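Local structure of N-formylglutamate amidohydrolase (Ralstonia eutropha, 2Q7S) at residues A[56-61]-A[171-176]; A[167-172]-A[247-252]. The protein binds a zinc ion and probably works as a metal-dependent hydrolase of the N-formylglutamate amidohydrolase family. All blocks are in the same frame, centred on the assembly; numbering follows the deposited sequence.

Contact 1 (A[56-61]-A[171-176]). With ZN (zinc ion), chain C.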
loop_
_atom_site.group_PDB
_atom_site.type_symbol
_atom_site.label_atom_id
_atom_site.label_comp_id
_atom_site.label_asym_id
_atom_site.label_seq_id
_atom_site.Cartn_x
_atom_site.Cartn_y
_atom_site.Cartn_z
ATOM N N THR A 56 -6.216 -7.681 -1.238
ATOM C CA THR A 56 -6.500 -8.392 -2.501
ATOM C C THR A 56 -7.204 -7.486 -3.526
ATOM O O THR A 56 -8.072 -6.650 -3.173
ATOM C CB THR A 56 -7.346 -9.675 -2.229
ATOM O OG1 THR A 56 -6.945 -10.221 -0.984
ATOM C CG2 THR A 56 -7.211 -10.732 -3.331
ATOM N N HIS A 57 -6.789 -7.661 -4.788
ATOM C CA HIS A 57 -7.324 -6.964 -5.968
ATOM C C HIS A 57 -7.085 -5.448 -6.040
ATOM O O HIS A 57 -7.569 -4.826 -6.956
ATOM C CB HIS A 57 -8.826 -7.181 -6.095
ATOM C CG HIS A 57 -9.261 -8.597 -5.965
ATOM N ND1 HIS A 57 -8.771 -9.599 -6.774
ATOM C CD2 HIS A 57 -10.174 -9.177 -5.149
ATOM C CE1 HIS A 57 -9.325 -10.751 -6.423
ATOM N NE2 HIS A 57 -10.193 -10.520 -5.454
ATOM N N VAL A 58 -6.374 -4.865 -5.068
ATOM C CA VAL A 58 -6.206 -3.387 -5.009
ATOM C C VAL A 58 -5.509 -2.855 -6.225
ATOM O O VAL A 58 -5.837 -1.791 -6.756
ATOM C CB VAL A 58 -5.453 -2.926 -3.715
ATOM C CG1 VAL A 58 -4.916 -1.527 -3.876
ATOM C CG2 VAL A 58 -6.439 -3.007 -2.557
ATOM N N ASP A 59 -4.605 -3.653 -6.741
ATOM C CA ASP A 59 -3.968 -3.288 -8.004
ATOM C C ASP A 59 -4.921 -3.253 -9.209
ATOM O O ASP A 59 -4.796 -2.363 -10.044
ATOM C CB ASP A 59 -2.740 -4.142 -8.247
ATOM C CG ASP A 59 -3.065 -5.566 -8.517
ATOM O OD1 ASP A 59 -3.898 -6.182 -7.800
ATOM O OD2 ASP A 59 -2.453 -6.076 -9.476
ATOM N N ALA A 60 -5.876 -4.186 -9.277
ATOM C CA ALA A 60 -6.883 -4.224 -10.379
ATOM C C ALA A 60 -7.909 -3.100 -10.203
ATOM O O ALA A 60 -8.408 -2.566 -11.194
ATOM C CB ALA A 60 -7.588 -5.601 -10.441
ATOM N N LEU A 61 -8.197 -2.717 -8.945
ATOM C CA LEU A 61 -9.126 -1.598 -8.652
ATOM C C LEU A 61 -8.590 -0.313 -9.254
ATOM O O LEU A 61 -9.350 0.474 -9.812
ATOM C CB LEU A 61 -9.344 -1.373 -7.170
ATOM C CG LEU A 61 -10.291 -2.311 -6.378
ATOM C CD1 LEU A 61 -10.208 -1.938 -4.904
ATOM C CD2 LEU A 61 -11.714 -2.224 -6.923
ATOM N N LEU A 171 -1.419 2.540 -2.066
ATOM C CA LEU A 171 -2.757 2.061 -2.234
ATOM C C LEU A 171 -3.015 0.828 -1.395
ATOM O O LEU A 171 -2.236 -0.122 -1.457
ATOM C CB LEU A 171 -2.987 1.721 -3.749
ATOM C CG LEU A 171 -2.712 2.858 -4.741
ATOM C CD1 LEU A 171 -2.860 2.404 -6.216
ATOM C CD2 LEU A 171 -3.579 4.059 -4.467
ATOM N N HIS A 172 -4.155 0.811 -0.678
ATOM C CA HIS A 172 -4.488 -0.256 0.262
ATOM C C HIS A 172 -5.961 -0.548 0.295
ATOM O O HIS A 172 -6.790 0.184 -0.254
ATOM C CB HIS A 172 -4.056 0.134 1.707
ATOM C CG HIS A 172 -2.610 0.354 1.822
ATOM N ND1 HIS A 172 -1.743 -0.626 2.262
ATOM C CD2 HIS A 172 -1.853 1.400 1.441
ATOM C CE1 HIS A 172 -0.513 -0.165 2.174
ATOM N NE2 HIS A 172 -0.552 1.055 1.679
ATOM N N SER A 173 -6.264 -1.670 0.909
ATOM C CA SER A 173 -7.600 -1.925 1.444
ATOM C C SER A 173 -7.514 -2.400 2.896
ATOM O O SER A 173 -6.526 -2.956 3.338
ATOM C CB SER A 173 -8.330 -2.955 0.575
ATOM O OG SER A 173 -7.766 -4.226 0.738
HETATM N N MSE A 174 -8.615 -2.281 3.590
HETATM C CA MSE A 174 -8.652 -2.552 4.992
HETATM C C MSE A 174 -9.921 -3.346 5.343
HETATM O O MSE A 174 -10.983 -3.192 4.682
HETATM C CB MSE A 174 -8.583 -1.214 5.748
HETATM C CG MSE A 174 -9.527 -0.180 5.244
HETATM SE SE MSE A 174 -9.554 1.452 6.312
HETATM C CE MSE A 174 -11.139 2.031 5.378
ATOM N N PRO A 175 -9.838 -4.185 6.389
ATOM C CA PRO A 175 -10.991 -4.931 6.848
ATOM C C PRO A 175 -11.983 -4.069 7.594
ATOM O O PRO A 175 -11.652 -2.965 8.066
ATOM C CB PRO A 175 -10.368 -5.983 7.777
ATOM C CG PRO A 175 -9.161 -5.328 8.275
ATOM C CD PRO A 175 -8.636 -4.496 7.173
ATOM N N ASN A 176 -13.205 -4.565 7.705
ATOM C CA ASN A 176 -14.252 -3.798 8.304
ATOM C C ASN A 176 -13.969 -3.545 9.788
ATOM O O ASN A 176 -14.348 -2.523 10.364
ATOM C CB ASN A 176 -15.578 -4.522 8.095
ATOM C CG ASN A 176 -16.675 -3.605 7.602
ATOM O OD1 ASN A 176 -16.413 -2.576 6.991
ATOM N ND2 ASN A 176 -17.911 -3.971 7.876
HETATM ZN ZN ZN C . -2.298 -2.403 2.942
#
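Val58, the first residue of the one-turn helix 58-61, sets its two methyl groups on the end of strand 166-174, each against a different part of it. CG1, anti to its own backbone N (chi1 162°), meets Leu171 CB at 3.8 Å, the two side chains crossing at a slant. CG2 reaches further along the strand, where it lies 3.7 Å from Ser173 CB and 3.8 Å from the carbonyl carbon C of His172. One branched residue thus spans three consecutive strand positions, and these contacts are purely van der Waals.

The polar interactions run through a third party. Ser173 OG, placed between its backbone N and carbonyl carbon (chi1 71°), is hydrogen-bonded to Tyr256 OH and Arg253 NE. Tyr256 OH is also bonded to Thr56 O, so one tyrosine hydroxyl joins the two segments. His57 takes the N-cap position of the helix, and the bond of 3.0 Å from Leu61 N to His57 O closes its turn.

Metal coordination belongs to the strand residue between Leu171 and Ser173. His172 CB points away from residues 56-61, and ND1 binds the zinc ion at 2.0 Å, with Asn170 OD1 as partner of NE2. His32 and Asp55 are the other protein ligands, Asp55 being the residue just before Thr56.

Strand alternation therefore divides the chemistry: Leu171 and Ser173 receive Val58 on one side, while His172 faces the metal on the other. Val58 packing, with the Tyr256 hydroxyl, joins the segment that follows one zinc ligand to the strand that carries another.

Contact 2 (A[167-172]-A[247-252]). With ZN (zinc ion), chain C.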
loop_
_atom_site.group_PDB
_atom_site.type_symbol
_atom_site.label_atom_id
_atom_site.label_comp_id
_atom_site.label_asym_id
_atom_site.label_seq_id
_atom_site.Cartn_x
_atom_site.Cartn_y
_atom_site.Cartn_z
ATOM N N TRP A 167 3.679 13.139 -7.484
ATOM C CA TRP A 167 2.542 12.793 -6.629
ATOM C C TRP A 167 2.494 11.284 -6.559
ATOM O O TRP A 167 2.301 10.611 -7.587
ATOM C CB TRP A 167 1.238 13.364 -7.199
ATOM C CG TRP A 167 1.099 14.872 -7.052
ATOM C CD1 TRP A 167 0.466 15.542 -6.061
ATOM C CD2 TRP A 167 1.644 15.875 -7.925
ATOM N NE1 TRP A 167 0.552 16.892 -6.267
ATOM C CE2 TRP A 167 1.276 17.127 -7.399
ATOM C CE3 TRP A 167 2.422 15.831 -9.093
ATOM C CZ2 TRP A 167 1.659 18.321 -7.985
ATOM C CZ3 TRP A 167 2.795 17.015 -9.689
ATOM C CH2 TRP A 167 2.412 18.250 -9.135
ATOM N N HIS A 168 2.764 10.762 -5.355
ATOM C CA HIS A 168 2.798 9.351 -5.074
ATOM C C HIS A 168 1.513 8.933 -4.322
ATOM O O HIS A 168 1.175 9.562 -3.344
ATOM C CB HIS A 168 4.008 9.069 -4.219
ATOM C CG HIS A 168 4.006 7.709 -3.622
ATOM N ND1 HIS A 168 4.207 7.484 -2.283
ATOM C CD2 HIS A 168 3.815 6.499 -4.186
ATOM C CE1 HIS A 168 4.173 6.183 -2.050
ATOM N NE2 HIS A 168 3.947 5.565 -3.196
ATOM N N LEU A 169 0.815 7.897 -4.805
ATOM C CA LEU A 169 -0.330 7.263 -4.096
ATOM C C LEU A 169 0.097 5.859 -3.643
ATOM O O LEU A 169 0.540 5.050 -4.427
ATOM C CB LEU A 169 -1.586 7.211 -4.941
ATOM C CG LEU A 169 -2.110 8.496 -5.618
ATOM C CD1 LEU A 169 -3.432 8.259 -6.395
ATOM C CD2 LEU A 169 -2.260 9.633 -4.599
ATOM N N ASN A 170 -0.005 5.624 -2.351
ATOM C CA ASN A 170 0.239 4.343 -1.707
ATOM C C ASN A 170 -1.141 3.682 -1.435
ATOM O O ASN A 170 -1.957 4.216 -0.685
ATOM C CB ASN A 170 1.045 4.641 -0.408
ATOM C CG ASN A 170 1.558 3.407 0.274
ATOM O OD1 ASN A 170 1.129 3.089 1.387
ATOM N ND2 ASN A 170 2.483 2.718 -0.352
ATOM N N LEU A 171 -1.419 2.540 -2.066
ATOM C CA LEU A 171 -2.757 2.061 -2.234
ATOM C C LEU A 171 -3.015 0.828 -1.395
ATOM O O LEU A 171 -2.236 -0.122 -1.457
ATOM C CB LEU A 171 -2.987 1.721 -3.749
ATOM C CG LEU A 171 -2.712 2.858 -4.741
ATOM C CD1 LEU A 171 -2.860 2.404 -6.216
ATOM C CD2 LEU A 171 -3.579 4.059 -4.467
ATOM N N HIS A 172 -4.155 0.811 -0.678
ATOM C CA HIS A 172 -4.488 -0.256 0.262
ATOM C C HIS A 172 -5.961 -0.548 0.295
ATOM O O HIS A 172 -6.790 0.184 -0.254
ATOM C CB HIS A 172 -4.056 0.134 1.707
ATOM C CG HIS A 172 -2.610 0.354 1.822
ATOM N ND1 HIS A 172 -1.743 -0.626 2.262
ATOM C CD2 HIS A 172 -1.853 1.400 1.441
ATOM C CE1 HIS A 172 -0.513 -0.165 2.174
ATOM N NE2 HIS A 172 -0.552 1.055 1.679
ATOM N N LEU A 247 0.506 10.347 -0.537
ATOM C CA LEU A 247 -0.808 10.119 0.089
ATOM C C LEU A 247 -1.110 8.614 0.205
ATOM O O LEU A 247 -1.114 7.909 -0.797
ATOM C CB LEU A 247 -1.877 10.805 -0.779
ATOM C CG LEU A 247 -3.324 10.729 -0.258
ATOM C CD1 LEU A 247 -3.414 11.465 1.109
ATOM C CD2 LEU A 247 -4.249 11.345 -1.324
ATOM N N GLN A 248 -1.381 8.107 1.412
ATOM C CA GLN A 248 -1.801 6.707 1.545
ATOM C C GLN A 248 -3.321 6.665 1.402
ATOM O O GLN A 248 -4.020 7.446 2.026
ATOM C CB GLN A 248 -1.362 6.157 2.887
ATOM C CG GLN A 248 -1.474 4.668 3.021
ATOM C CD GLN A 248 -0.715 4.112 4.208
ATOM O OE1 GLN A 248 0.434 4.476 4.463
ATOM N NE2 GLN A 248 -1.361 3.223 4.947
ATOM N N ILE A 249 -3.844 5.787 0.555
ATOM C CA ILE A 249 -5.312 5.638 0.386
ATOM C C ILE A 249 -5.778 4.232 0.730
ATOM O O ILE A 249 -5.325 3.223 0.084
ATOM C CB ILE A 249 -5.776 5.941 -1.083
ATOM C CG1 ILE A 249 -5.286 7.333 -1.533
ATOM C CG2 ILE A 249 -7.303 5.798 -1.183
ATOM C CD1 ILE A 249 -5.806 7.790 -2.922
ATOM N N GLU A 250 -6.728 4.153 1.672
ATOM C CA GLU A 250 -7.239 2.860 2.163
ATOM C C GLU A 250 -8.719 2.679 1.834
ATOM O O GLU A 250 -9.492 3.530 2.130
ATOM C CB GLU A 250 -7.059 2.785 3.679
ATOM C CG GLU A 250 -5.644 2.916 4.166
ATOM C CD GLU A 250 -5.016 1.622 4.563
ATOM O OE1 GLU A 250 -5.689 0.570 4.496
ATOM O OE2 GLU A 250 -3.826 1.650 4.921
ATOM N N ILE A 251 -9.082 1.550 1.228
ATOM C CA ILE A 251 -10.433 1.236 0.849
ATOM C C ILE A 251 -11.023 0.133 1.750
ATOM O O ILE A 251 -10.482 -0.983 1.850
ATOM C CB ILE A 251 -10.451 0.747 -0.647
ATOM C CG1 ILE A 251 -9.891 1.820 -1.576
ATOM C CG2 ILE A 251 -11.816 0.334 -1.117
ATOM C CD1 ILE A 251 -9.875 1.393 -3.005
ATOM N N ARG A 252 -12.176 0.410 2.350
ATOM C CA ARG A 252 -12.917 -0.596 3.121
ATOM C C ARG A 252 -13.273 -1.792 2.184
ATOM O O ARG A 252 -14.032 -1.692 1.234
ATOM C CB ARG A 252 -14.175 0.032 3.722
ATOM C CG ARG A 252 -14.826 -0.686 4.890
ATOM C CD ARG A 252 -15.862 0.224 5.573
ATOM N NE ARG A 252 -16.992 0.600 4.713
ATOM C CZ ARG A 252 -18.128 -0.096 4.638
ATOM N NH1 ARG A 252 -18.275 -1.224 5.315
ATOM N NH2 ARG A 252 -19.115 0.326 3.876
HETATM ZN ZN ZN C . -2.298 -2.403 2.942
#
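Asn170 and Gln248 sit opposite each other at the centre of a parallel strand pair, 167-172 beside 247-252, whose axes are inclined at 27°. Backbone bonds alternate across it: Asn170 N gives to Leu247 O (3.0 Å), Ile249 N to Asn170 O (2.8 Å), and the ladder runs on through His172 to Ile251 N.

The side-chain polar network occupies the face bearing Asn170, His172, Gln248 and Glu250. His172 NE2 donates to Asn170 OD1 at 2.7 Å, the oxygen lying in the ring plane although the nitrogen stands well above the plane of the amide; Asn85 ND2 is a second donor to OD1. Gln248 NE2 lies over one ring face of His172, toward its rim, and donates to the anti lone pair of Glu250 OE2 (2.9 Å). Bent at chi2 (-103°), Glu250 sets its CD 3.4 Å from His172 CB, with the carboxylate plane 19° from that of the ring. With ND1 on the zinc ion, the bond from NE2 to Asn170 OD1 would fix the rotation of the imidazole, and Gln248 and Glu250 pack against it.

Apolar contacts fill the opposite face, where Leu169 CD2 lies 4.0 Å from Leu247 CB.

Strand 26-30 flanks 166-174 and antiparallel 193-196 flanks 244-252. Helix 267-289 packs on Leu169 and Ile251, helix 233-237 on Asn170 and Gln248.

The two contacts lie side by side, their centres about 9 Å apart, and share Leu171 and His172 of strand 166-174. Along the chain the order is helix 58-61, then that strand, then strand 244-252, so the strand serves as the common member: contact 2 pairs it within the mixed sheet, and contact 1 receives the helix near its C-terminal end. The segments also meet directly, through probable hydrogen bonds from Met174 N to Ile251 O and between Asn176 OD1 and Arg252 NH1. Together they illustrate a site built at a strand end, with contact 2 probably helping to orient a zinc ligand and contact 1 placing the residues after Asp55 beside the strand that carries His172.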